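Local coordinates for protein 2-hydroxyhepta-2,4-diene-1,7-dioate isomerase (Mycobacterium abscessus, PDB 3RR6) that is of unproven function but belongs to the fumarylacetoacetate hydrolase family and may be a metal-dependent isomerase or acetylpyruvate hydrolase, at residues 65-70 and 228-233; 95-100 and 167-172; 100-105 and 254-259; 146-151 and 171-176. All blocks are in the same frame, centred on the assembly; numbering follows the deposited sequence.

Contact 1: residues 65-70 and 228-233; sequences SKVVAM and VILTGT. With EDO (1,2-ethanediol), chain O.
V67, V68 and A69 run beside V228, I229 and L230 as parallel strands, their directions 18° apart and their axes 4.5 Å from each other at closest approach. The hydrogen bonds zigzag between them: V228 N gives to K66 O, V68 N to V228 O (2.9 Å), L230 N to V68 O, and M70 N to L230 O. V67 and A69 turn their backbone bonds the other way, to K94 and F92 of strand 91-94. On the face that carries V67, A69, V228 and L230, V67 CG1, anti to the backbone N (chi1 177°), is the branch that meets L230 CG at 4.0 Å, the two side chains slanting across each other. A69 CB meets L230 CB at 3.9 Å, methyl against methylene. This pair belongs to the core of the fumarylacetoacetate hydrolase fold, where strand 228-230 also lies against strand 115-125. On the face of V68 and I229, V68 CB and I229 CG1 are 4.4 Å apart, and helix 210-220 packs there through V217 and I213. Past L230 the register slips, M70 lying beside G232. M70 lays its CG 3.6 Å from L230 O, then bends at chi2 and chi3, which takes its sulphur away. G232, at backbone angles suited to glycine, sends its N-H to E120, while K66 NZ forms a salt bridge with D227.

Contact 2: residues 95-100 and 167-172; sequences PNTSII and GHDTFC
S98 and C172 meet where each chain leaves a turn, the 3-10 segment 96-98 and the type II beta turn from H168 to F171, and a single parallel bridge pairs I99 with C172. The packing is tight here. C172 N donates to S98 O at 2.8 Å, arriving 53° out of the carbonyl plane, and I100 N returns a longer bond to C172 O. S98 OG sits between its own backbone N and carbonyl carbon (chi1 67°), a position from which it bonds P95 O at 2.7 Å. The same OG presses on C172 CB at 3.3 Å, while S98 CB rests near H168 O. Alongside, I100 and T170 lie slantwise to each other: CD1 of I100 is 3.6 Å from T170 O, and I100 CG2 touches T170 CG2. The T97 and D169 side is looser and wetter. T97 O and D169 OD1 are two acceptors 3.5 Å apart, and two waters link the segments on this side. One water donates to T97 O and I99 O and accepts from T170 N. The other accepts from T97 OG1 and donates to G167 O and to D169 OD1, the last at 2.7 Å.

Contact 3: residues 100-105 and 254-259; sequences IGPGLP and GTLSNP. With EDO (1,2-ethanediol), chain C.
N258 reaches from strand 254-261 into the type II beta turn G101 to L104 and makes two of the three hydrogen bonds here through ND2. One goes to L104 O at 2.9 Å, nearly straight at 169° and on a carbonyl lone pair; the other goes to G101 O at 3.1 Å and is more bent. Both acceptors lie close to the plane of the amide, which fixes its rotation. The CG of N258 is anti to the carbonyl carbon (chi1 -60°), and this brings the amide NH2 between the carbonyl oxygens at the two ends of the turn. The third bond is between backbones: G103 N gives to S257 O at 2.9 Å. G103 has the positive phi expected at the third position of such a turn, after P102. Two apolar pairs follow. P102 CG meets L256 CD1 at 4.1 Å, the two side chains at about a right angle, and P105 CB meets P259 CG at 4.2 Å. Carbon also meets oxygen: P259 CD lies 3.3 Å from G103 O, and P105 CA makes a CA-H...O contact with P259 O. At the far end of the strand, T255 N binds O1 of a 1,2-ethanediol, probably from the crystallisation liquor. The three prolines lack an N-H; the donors used are G103 N and the N258 amide, so a side chain does much of what backbone bonds would do in a sheet, just before strand 106-107 pairs with 254-261, where P259 bonds I106.

Contact 4: residues 146-151 and 171-176; sequences IGNDVS and FCPLGP
I146 and G175 form a hydrogen-bonded pair in the antiparallel pairing of strands 141-152 and 172-179, fully buried near the centre of the chain. The strand directions differ by 168°. I146 and G175 exchange N-H and C=O bonds, G175 N to I146 O at 3.0 Å and the return bond, I146 N to G175 O, more bent, with its donor well out of the carbonyl plane. I146 CB is pressed to 3.1 Å from G175 O, and its CD1 reaches P176 CD next to the cis peptide bond that precedes P176. Further along, N148 N gives to P173 O. P173 has no N-H to return; its CD lies 3.4 Å from N148 O, while its CG touches N148 CB. The regular pairing stops at D149, the centre of an inverse gamma turn, where V150 N bonds F171 O at 3.1 Å and makes a weak bond to N148 O. D149 starts away from 171-176, and its carboxylate forms salt bridges with K94 and K166. D149, E118 and E120 are consistent with the acidic metal ligands of fumarylacetoacetate hydrolase relatives; in this model lysines pair with D149. V150 CG1, anti to its backbone N (chi1 -178°), stands over the F171 ring, 3.6 Å from the centroid and 7° off the ring normal, in a CH-pi contact. V150 CG2 meets P173 CD. F171 O takes a further hydrogen bond from K94 NZ, and S151 OG both donates to D149 O and is bonded by K166.

How the contacts relate
Contacts 2, 3 and 4 gather around the strand that starts at C172. Contact 4, about 5 Å from the chain centre, sits about 8 Å, centre to centre, from contacts 2 and 3 and about 10 Å from contact 1; contacts 1 and 3 are about 17 Å apart. Contacts 1, 2 and 4 reach the large mixed system of strands, whereas strand 254-261 of contact 3 belongs to a separate five-stranded sheet. I100 O to L174 N links strand 99-100 to 172-179, and V67 CG1 and L230 CD1 pack on C172 SG. Along the chain, 65-70, 95-105, 146-151, 167-176, 228-233 and 254-259 follow in order, so contacts 1 and 3 interlock and distant residues build one core.

Contact 1: residues 65-70 and 228-233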
loop_
_atom_site.group_PDB
_atom_site.type_symbol
_atom_site.label_atom_id
_atom_site.label_comp_id
_atom_site.label_asym_id
_atom_site.label_seq_id
_atom_site.Cartn_x
_atom_site.Cartn_y
_atom_site.Cartn_z
ATOM N N SER A 65 -5.211 -2.319 -11.410
ATOM C CA SER A 65 -4.919 -3.286 -12.476
ATOM C C SER A 65 -3.667 -4.097 -12.148
ATOM O O SER A 65 -3.586 -5.274 -12.488
ATOM C CB SER A 65 -4.811 -2.619 -13.850
ATOM O OG SER A 65 -3.518 -2.126 -14.125
ATOM N N LYS A 66 -2.704 -3.473 -11.472
ATOM C CA LYS A 66 -1.492 -4.140 -11.035
ATOM C C LYS A 66 -0.944 -3.428 -9.815
ATOM O O LYS A 66 -1.285 -2.263 -9.570
ATOM C CB LYS A 66 -0.438 -4.191 -12.146
ATOM C CG LYS A 66 0.023 -2.834 -12.677
ATOM C CD LYS A 66 1.047 -3.011 -13.799
ATOM C CE LYS A 66 1.346 -1.738 -14.585
ATOM N NZ LYS A 66 0.165 -1.158 -15.291
ATOM N N VAL A 67 -0.129 -4.155 -9.059
ATOM C CA VAL A 67 0.620 -3.623 -7.928
ATOM C C VAL A 67 2.096 -3.795 -8.273
ATOM O O VAL A 67 2.562 -4.912 -8.522
ATOM C CB VAL A 67 0.313 -4.365 -6.604
ATOM C CG1 VAL A 67 1.168 -3.820 -5.468
ATOM C CG2 VAL A 67 -1.184 -4.289 -6.275
ATOM N N VAL A 68 2.824 -2.688 -8.328
ATOM C CA VAL A 68 4.264 -2.723 -8.525
ATOM C C VAL A 68 4.868 -2.403 -7.168
ATOM O O VAL A 68 4.287 -1.647 -6.390
ATOM C CB VAL A 68 4.705 -1.699 -9.600
ATOM C CG1 VAL A 68 6.207 -1.802 -9.877
ATOM C CG2 VAL A 68 3.910 -1.904 -10.888
ATOM N N ALA A 69 5.996 -3.022 -6.850
ATOM C CA ALA A 69 6.618 -2.835 -5.545
ATOM C C ALA A 69 8.124 -2.690 -5.664
ATOM O O ALA A 69 8.756 -3.288 -6.537
ATOM C CB ALA A 69 6.274 -3.992 -4.613
ATOM N N MET A 70 8.670 -1.847 -4.791
ATOM C CA MET A 70 10.113 -1.670 -4.658
ATOM C C MET A 70 10.696 -2.670 -3.669
ATOM O O MET A 70 10.086 -2.959 -2.643
ATOM C CB MET A 70 10.400 -0.273 -4.110
ATOM C CG MET A 70 10.072 0.869 -5.057
ATOM S SD MET A 70 11.299 1.099 -6.346
ATOM C CE MET A 70 12.676 1.682 -5.327
ATOM N N VAL A 228 -1.209 0.656 -8.165
ATOM C CA VAL A 228 -0.570 0.877 -6.874
ATOM C C VAL A 228 0.922 0.618 -7.005
ATOM O O VAL A 228 1.321 -0.372 -7.617
ATOM C CB VAL A 228 -1.174 -0.048 -5.820
ATOM C CG1 VAL A 228 -0.396 0.021 -4.505
ATOM C CG2 VAL A 228 -2.642 0.305 -5.578
ATOM N N ILE A 229 1.736 1.511 -6.444
ATOM C CA ILE A 229 3.176 1.279 -6.317
ATOM C C ILE A 229 3.554 1.298 -4.837
ATOM O O ILE A 229 3.410 2.320 -4.157
ATOM C CB ILE A 229 4.039 2.313 -7.063
ATOM C CG1 ILE A 229 3.620 2.427 -8.527
ATOM C CG2 ILE A 229 5.522 1.900 -6.945
ATOM C CD1 ILE A 229 4.275 3.618 -9.263
ATOM N N LEU A 230 4.020 0.163 -4.327
ATOM C CA LEU A 230 4.509 0.074 -2.949
ATOM C C LEU A 230 5.951 0.557 -2.923
ATOM O O LEU A 230 6.764 0.128 -3.738
ATOM C CB LEU A 230 4.411 -1.356 -2.430
ATOM C CG LEU A 230 3.029 -2.005 -2.460
ATOM C CD1 LEU A 230 3.093 -3.388 -1.840
ATOM C CD2 LEU A 230 2.007 -1.139 -1.723
ATOM N N THR A 231 6.272 1.439 -1.988
ATOM C CA THR A 231 7.533 2.187 -2.055
ATOM C C THR A 231 8.720 1.584 -1.292
ATOM O O THR A 231 9.785 2.187 -1.255
ATOM C CB THR A 231 7.326 3.632 -1.592
ATOM O OG1 THR A 231 6.842 3.642 -0.241
ATOM C CG2 THR A 231 6.335 4.359 -2.522
ATOM N N GLY A 232 8.541 0.396 -0.726
ATOM C CA GLY A 232 9.605 -0.308 -0.003
ATOM C C GLY A 232 9.317 -0.379 1.490
ATOM O O GLY A 232 8.288 0.095 1.961
ATOM N N THR A 233 10.220 -1.013 2.236
ATOM C CA THR A 233 9.982 -1.255 3.666
ATOM C C THR A 233 11.282 -1.070 4.431
ATOM O O THR A 233 12.343 -1.412 3.924
ATOM C CB THR A 233 9.370 -2.665 3.893
ATOM O OG1 THR A 233 8.722 -2.716 5.172
ATOM C CG2 THR A 233 10.418 -3.763 3.818
HETATM C C1 EDO O . 15.182 -1.294 4.327
HETATM O O1 EDO O . 14.849 -0.910 2.985
HETATM C C2 EDO O . 16.500 -2.039 4.346
HETATM O O2 EDO O . 16.342 -3.347 3.789
#

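Contact 2: residues 95-100 and 167-172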
loop_
_atom_site.group_PDB
_atom_site.type_symbol
_atom_site.label_atom_id
_atom_site.label_comp_id
_atom_site.label_asym_id
_atom_site.label_seq_id
_atom_site.Cartn_x
_atom_site.Cartn_y
_atom_site.Cartn_z
ATOM N N PRO A 95 0.151 -9.590 -8.112
ATOM C CA PRO A 95 -1.103 -9.589 -8.865
ATOM C C PRO A 95 -2.218 -8.906 -8.082
ATOM O O PRO A 95 -2.191 -8.918 -6.845
ATOM C CB PRO A 95 -1.398 -11.073 -9.032
ATOM C CG PRO A 95 -0.792 -11.708 -7.840
ATOM C CD PRO A 95 0.461 -10.912 -7.553
ATOM N N ASN A 96 -3.209 -8.340 -8.769
ATOM C CA ASN A 96 -4.292 -7.662 -8.047
ATOM C C ASN A 96 -5.178 -8.622 -7.255
ATOM O O ASN A 96 -5.905 -8.210 -6.358
ATOM C CB ASN A 96 -5.101 -6.709 -8.947
ATOM C CG ASN A 96 -5.890 -7.415 -10.032
ATOM O OD1 ASN A 96 -6.009 -8.638 -10.052
ATOM N ND2 ASN A 96 -6.459 -6.627 -10.951
ATOM N N THR A 97 -5.046 -9.916 -7.541
ATOM C CA THR A 97 -5.719 -10.950 -6.787
ATOM C C THR A 97 -5.126 -11.134 -5.384
ATOM O O THR A 97 -5.725 -11.827 -4.550
ATOM C CB THR A 97 -5.652 -12.284 -7.555
ATOM O OG1 THR A 97 -4.300 -12.498 -7.981
ATOM C CG2 THR A 97 -6.572 -12.235 -8.784
ATOM N N SER A 98 -3.982 -10.511 -5.097
ATOM C CA SER A 98 -3.394 -10.595 -3.756
ATOM C C SER A 98 -3.977 -9.548 -2.801
ATOM O O SER A 98 -3.789 -9.638 -1.598
ATOM C CB SER A 98 -1.866 -10.480 -3.811
ATOM O OG SER A 98 -1.441 -9.196 -4.239
ATOM N N ILE A 99 -4.692 -8.562 -3.339
ATOM C CA ILE A 99 -5.167 -7.440 -2.542
ATOM C C ILE A 99 -6.306 -7.879 -1.617
ATOM O O ILE A 99 -7.207 -8.626 -2.028
ATOM C CB ILE A 99 -5.622 -6.264 -3.437
ATOM C CG1 ILE A 99 -4.435 -5.708 -4.219
ATOM C CG2 ILE A 99 -6.250 -5.151 -2.589
ATOM C CD1 ILE A 99 -4.790 -4.723 -5.328
ATOM N N ILE A 100 -6.214 -7.447 -0.359
ATOM C CA ILE A 100 -7.329 -7.500 0.597
ATOM C C ILE A 100 -7.396 -6.164 1.335
ATOM O O ILE A 100 -6.398 -5.452 1.441
ATOM C CB ILE A 100 -7.221 -8.662 1.622
ATOM C CG1 ILE A 100 -5.882 -8.637 2.367
ATOM C CG2 ILE A 100 -7.436 -10.015 0.929
ATOM C CD1 ILE A 100 -5.846 -9.589 3.602
ATOM N N GLY A 167 2.994 -13.276 -4.166
ATOM C CA GLY A 167 1.819 -13.286 -5.032
ATOM C C GLY A 167 0.639 -14.129 -4.595
ATOM O O GLY A 167 -0.362 -14.223 -5.319
ATOM N N HIS A 168 0.745 -14.760 -3.431
ATOM C CA HIS A 168 -0.353 -15.545 -2.881
ATOM C C HIS A 168 -1.574 -14.662 -2.623
ATOM O O HIS A 168 -1.446 -13.489 -2.272
ATOM C CB HIS A 168 0.075 -16.229 -1.579
ATOM C CG HIS A 168 1.186 -17.215 -1.753
ATOM N ND1 HIS A 168 0.977 -18.508 -2.175
ATOM C CD2 HIS A 168 2.521 -17.093 -1.549
ATOM C CE1 HIS A 168 2.137 -19.138 -2.238
ATOM N NE2 HIS A 168 3.091 -18.303 -1.863
ATOM N N ASP A 169 -2.768 -15.207 -2.830
ATOM C CA ASP A 169 -3.978 -14.487 -2.461
ATOM C C ASP A 169 -3.834 -14.012 -0.998
ATOM O O ASP A 169 -3.299 -14.736 -0.149
ATOM C CB ASP A 169 -5.219 -15.374 -2.596
ATOM C CG ASP A 169 -5.672 -15.612 -4.039
ATOM O OD1 ASP A 169 -5.025 -15.183 -5.016
ATOM O OD2 ASP A 169 -6.740 -16.259 -4.182
ATOM N N THR A 170 -4.304 -12.791 -0.749
ATOM C CA THR A 170 -4.260 -12.095 0.556
ATOM C C THR A 170 -2.917 -11.484 0.943
ATOM O O THR A 170 -2.829 -10.841 1.989
ATOM C CB THR A 170 -4.802 -12.942 1.760
ATOM O OG1 THR A 170 -3.795 -13.849 2.247
ATOM C CG2 THR A 170 -6.066 -13.687 1.397
ATOM N N PHE A 171 -1.889 -11.630 0.113
ATOM C CA PHE A 171 -0.565 -11.088 0.464
ATOM C C PHE A 171 -0.357 -9.596 0.147
ATOM O O PHE A 171 0.759 -9.104 0.267
ATOM C CB PHE A 171 0.557 -11.940 -0.152
ATOM C CG PHE A 171 0.905 -13.181 0.644
ATOM C CD1 PHE A 171 -0.003 -13.799 1.505
ATOM C CD2 PHE A 171 2.169 -13.732 0.517
ATOM C CE1 PHE A 171 0.357 -14.932 2.219
ATOM C CE2 PHE A 171 2.528 -14.861 1.230
ATOM C CZ PHE A 171 1.624 -15.462 2.074
ATOM N N CYS A 172 -1.419 -8.876 -0.213
ATOM C CA CYS A 172 -1.342 -7.410 -0.340
ATOM C C CYS A 172 -2.469 -6.670 0.383
ATOM O O CYS A 172 -3.324 -6.045 -0.255
ATOM C CB CYS A 172 -1.288 -6.993 -1.815
ATOM S SG CYS A 172 -0.625 -5.306 -2.019
HETATM O O HOH W 1 -3.025 -13.463 -5.729
HETATM O O HOH W 2 -6.633 -11.479 -2.063
#

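Contact 3: residues 100-105 and 254-259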
loop_
_atom_site.group_PDB
_atom_site.type_symbol
_atom_site.label_atom_id
_atom_site.label_comp_id
_atom_site.label_asym_id
_atom_site.label_seq_id
_atom_site.Cartn_x
_atom_site.Cartn_y
_atom_site.Cartn_z
ATOM N N ILE A 100 -6.214 -7.447 -0.359
ATOM C CA ILE A 100 -7.329 -7.500 0.597
ATOM C C ILE A 100 -7.396 -6.164 1.335
ATOM O O ILE A 100 -6.398 -5.452 1.441
ATOM C CB ILE A 100 -7.221 -8.662 1.622
ATOM C CG1 ILE A 100 -5.882 -8.637 2.367
ATOM C CG2 ILE A 100 -7.436 -10.015 0.929
ATOM C CD1 ILE A 100 -5.846 -9.589 3.602
ATOM N N GLY A 101 -8.582 -5.827 1.833
ATOM C CA GLY A 101 -8.772 -4.609 2.607
ATOM C C GLY A 101 -8.544 -4.799 4.097
ATOM O O GLY A 101 -8.196 -5.893 4.548
ATOM N N PRO A 102 -8.759 -3.726 4.880
ATOM C CA PRO A 102 -8.637 -3.783 6.335
ATOM C C PRO A 102 -9.488 -4.870 6.967
ATOM O O PRO A 102 -10.630 -5.095 6.562
ATOM C CB PRO A 102 -9.146 -2.416 6.791
ATOM C CG PRO A 102 -8.998 -1.542 5.628
ATOM C CD PRO A 102 -9.168 -2.392 4.410
ATOM N N GLY A 103 -8.926 -5.552 7.957
ATOM C CA GLY A 103 -9.698 -6.474 8.772
ATOM C C GLY A 103 -9.857 -7.886 8.256
ATOM O O GLY A 103 -10.174 -8.790 9.038
ATOM N N LEU A 104 -9.635 -8.105 6.957
ATOM C CA LEU A 104 -9.710 -9.449 6.387
ATOM C C LEU A 104 -8.434 -10.213 6.726
ATOM O O LEU A 104 -7.363 -9.616 6.822
ATOM C CB LEU A 104 -9.895 -9.416 4.864
ATOM C CG LEU A 104 -11.283 -9.144 4.314
ATOM C CD1 LEU A 104 -11.189 -8.995 2.802
ATOM C CD2 LEU A 104 -12.248 -10.257 4.683
ATOM N N PRO A 105 -8.534 -11.533 6.917
ATOM C CA PRO A 105 -7.327 -12.255 7.304
ATOM C C PRO A 105 -6.319 -12.446 6.173
ATOM O O PRO A 105 -6.682 -12.731 5.032
ATOM C CB PRO A 105 -7.854 -13.612 7.795
ATOM C CG PRO A 105 -9.196 -13.748 7.226
ATOM C CD PRO A 105 -9.738 -12.376 6.988
ATOM N N GLY A 254 -3.413 6.799 8.666
ATOM C CA GLY A 254 -4.178 5.970 9.597
ATOM C C GLY A 254 -3.494 4.639 9.832
ATOM O O GLY A 254 -2.270 4.554 9.766
ATOM N N THR A 255 -4.291 3.611 10.114
ATOM C CA THR A 255 -3.779 2.278 10.430
ATOM C C THR A 255 -4.472 1.225 9.569
ATOM O O THR A 255 -5.703 1.215 9.435
ATOM C CB THR A 255 -3.980 1.938 11.925
ATOM O OG1 THR A 255 -3.253 2.878 12.726
ATOM C CG2 THR A 255 -3.504 0.507 12.244
ATOM N N LEU A 256 -3.660 0.351 8.990
ATOM C CA LEU A 256 -4.111 -0.825 8.257
ATOM C C LEU A 256 -3.823 -2.048 9.113
ATOM O O LEU A 256 -2.667 -2.376 9.340
ATOM C CB LEU A 256 -3.338 -0.929 6.937
ATOM C CG LEU A 256 -3.528 -2.178 6.076
ATOM C CD1 LEU A 256 -4.979 -2.311 5.600
ATOM C CD2 LEU A 256 -2.554 -2.159 4.886
ATOM N N SER A 257 -4.869 -2.733 9.561
ATOM C CA SER A 257 -4.714 -3.878 10.457
ATOM C C SER A 257 -5.371 -5.117 9.877
ATOM O O SER A 257 -6.481 -5.031 9.341
ATOM C CB SER A 257 -5.353 -3.562 11.806
ATOM O OG SER A 257 -5.140 -4.626 12.723
ATOM N N ASN A 258 -4.693 -6.258 10.004
ATOM C CA ASN A 258 -5.216 -7.544 9.540
ATOM C C ASN A 258 -4.877 -8.675 10.500
ATOM O O ASN A 258 -3.737 -8.786 10.944
ATOM C CB ASN A 258 -4.624 -7.903 8.170
ATOM C CG ASN A 258 -4.944 -6.885 7.106
ATOM O OD1 ASN A 258 -4.213 -5.907 6.922
ATOM N ND2 ASN A 258 -6.045 -7.109 6.393
ATOM N N PRO A 259 -5.857 -9.538 10.802
ATOM C CA PRO A 259 -5.526 -10.799 11.471
ATOM C C PRO A 259 -4.780 -11.750 10.540
ATOM O O PRO A 259 -4.820 -11.573 9.324
ATOM C CB PRO A 259 -6.892 -11.372 11.836
ATOM C CG PRO A 259 -7.841 -10.763 10.920
ATOM C CD PRO A 259 -7.273 -9.475 10.403
HETATM C C1 EDO C . -7.844 3.562 10.062
HETATM O O1 EDO C . -6.963 4.398 10.805
HETATM C C2 EDO C . -8.896 2.914 10.945
HETATM O O2 EDO C . -9.826 2.211 10.113
#

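Contact 4: residues 146-151 and 171-176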
loop_
_atom_site.group_PDB
_atom_site.type_symbol
_atom_site.label_atom_id
_atom_site.label_comp_id
_atom_site.label_asym_id
_atom_site.label_seq_id
_atom_site.Cartn_x
_atom_site.Cartn_y
_atom_site.Cartn_z
ATOM N N ILE A 146 -1.809 2.786 2.616
ATOM C CA ILE A 146 -0.867 1.905 3.304
ATOM C C ILE A 146 -0.941 0.527 2.657
ATOM O O ILE A 146 -2.010 0.096 2.220
ATOM C CB ILE A 146 -1.186 1.790 4.808
ATOM C CG1 ILE A 146 -1.462 3.166 5.399
ATOM C CG2 ILE A 146 -0.032 1.079 5.555
ATOM C CD1 ILE A 146 -1.853 3.147 6.867
ATOM N N GLY A 147 0.200 -0.144 2.572
ATOM C CA GLY A 147 0.261 -1.520 2.100
ATOM C C GLY A 147 1.091 -2.395 3.018
ATOM O O GLY A 147 1.846 -1.903 3.854
ATOM N N ASN A 148 0.934 -3.705 2.857
ATOM C CA ASN A 148 1.755 -4.700 3.550
ATOM C C ASN A 148 2.213 -5.703 2.492
ATOM O O ASN A 148 1.400 -6.464 1.966
ATOM C CB ASN A 148 0.915 -5.355 4.651
ATOM C CG ASN A 148 1.721 -6.191 5.637
ATOM O OD1 ASN A 148 2.871 -6.536 5.394
ATOM N ND2 ASN A 148 1.085 -6.548 6.764
ATOM N N ASP A 149 3.495 -5.673 2.138
ATOM C CA ASP A 149 4.045 -6.562 1.108
ATOM C C ASP A 149 4.374 -7.903 1.760
ATOM O O ASP A 149 5.539 -8.230 2.018
ATOM C CB ASP A 149 5.283 -5.939 0.448
ATOM C CG ASP A 149 5.875 -6.798 -0.681
ATOM O OD1 ASP A 149 5.287 -7.816 -1.092
ATOM O OD2 ASP A 149 6.972 -6.440 -1.175
ATOM N N VAL A 150 3.327 -8.677 2.026
ATOM C CA VAL A 150 3.477 -9.956 2.706
ATOM C C VAL A 150 4.253 -10.914 1.794
ATOM O O VAL A 150 3.992 -10.987 0.585
ATOM C CB VAL A 150 2.113 -10.559 3.109
ATOM C CG1 VAL A 150 2.303 -11.891 3.863
ATOM C CG2 VAL A 150 1.299 -9.579 3.983
ATOM N N SER A 151 5.221 -11.625 2.376
ATOM C CA SER A 151 6.197 -12.382 1.592
ATOM C C SER A 151 6.530 -13.729 2.229
ATOM O O SER A 151 6.921 -13.777 3.401
ATOM C CB SER A 151 7.505 -11.577 1.483
ATOM O OG SER A 151 7.278 -10.269 0.967
ATOM N N PHE A 171 -1.889 -11.630 0.113
ATOM C CA PHE A 171 -0.565 -11.088 0.464
ATOM C C PHE A 171 -0.357 -9.596 0.147
ATOM O O PHE A 171 0.759 -9.104 0.267
ATOM C CB PHE A 171 0.557 -11.940 -0.152
ATOM C CG PHE A 171 0.905 -13.181 0.644
ATOM C CD1 PHE A 171 -0.003 -13.799 1.505
ATOM C CD2 PHE A 171 2.169 -13.732 0.517
ATOM C CE1 PHE A 171 0.357 -14.932 2.219
ATOM C CE2 PHE A 171 2.528 -14.861 1.230
ATOM C CZ PHE A 171 1.624 -15.462 2.074
ATOM N N CYS A 172 -1.419 -8.876 -0.213
ATOM C CA CYS A 172 -1.342 -7.410 -0.340
ATOM C C CYS A 172 -2.469 -6.670 0.383
ATOM O O CYS A 172 -3.324 -6.045 -0.255
ATOM C CB CYS A 172 -1.288 -6.993 -1.815
ATOM S SG CYS A 172 -0.625 -5.306 -2.019
ATOM N N PRO A 173 -2.449 -6.687 1.730
ATOM C CA PRO A 173 -3.301 -5.739 2.441
ATOM C C PRO A 173 -3.091 -4.315 1.940
ATOM O O PRO A 173 -1.947 -3.883 1.743
ATOM C CB PRO A 173 -2.843 -5.878 3.897
ATOM C CG PRO A 173 -2.309 -7.283 3.982
ATOM C CD PRO A 173 -1.707 -7.572 2.648
ATOM N N LEU A 174 -4.205 -3.613 1.748
ATOM C CA LEU A 174 -4.207 -2.250 1.241
ATOM C C LEU A 174 -5.329 -1.464 1.917
ATOM O O LEU A 174 -6.464 -1.937 1.986
ATOM C CB LEU A 174 -4.419 -2.286 -0.272
ATOM C CG LEU A 174 -4.090 -1.026 -1.064
ATOM C CD1 LEU A 174 -2.584 -0.769 -1.102
ATOM C CD2 LEU A 174 -4.654 -1.152 -2.485
ATOM N N GLY A 175 -5.024 -0.263 2.394
ATOM C CA GLY A 175 -6.027 0.562 3.061
ATOM C C GLY A 175 -5.437 1.416 4.160
ATOM O O GLY A 175 -4.221 1.489 4.289
ATOM N N PRO A 176 -6.290 2.053 4.978
ATOM C CA PRO A 176 -7.763 1.962 5.006
ATOM C C PRO A 176 -8.479 2.858 3.993
ATOM O O PRO A 176 -9.668 2.670 3.728
ATOM C CB PRO A 176 -8.100 2.419 6.424
ATOM C CG PRO A 176 -7.026 3.374 6.746
ATOM C CD PRO A 176 -5.782 2.810 6.137
#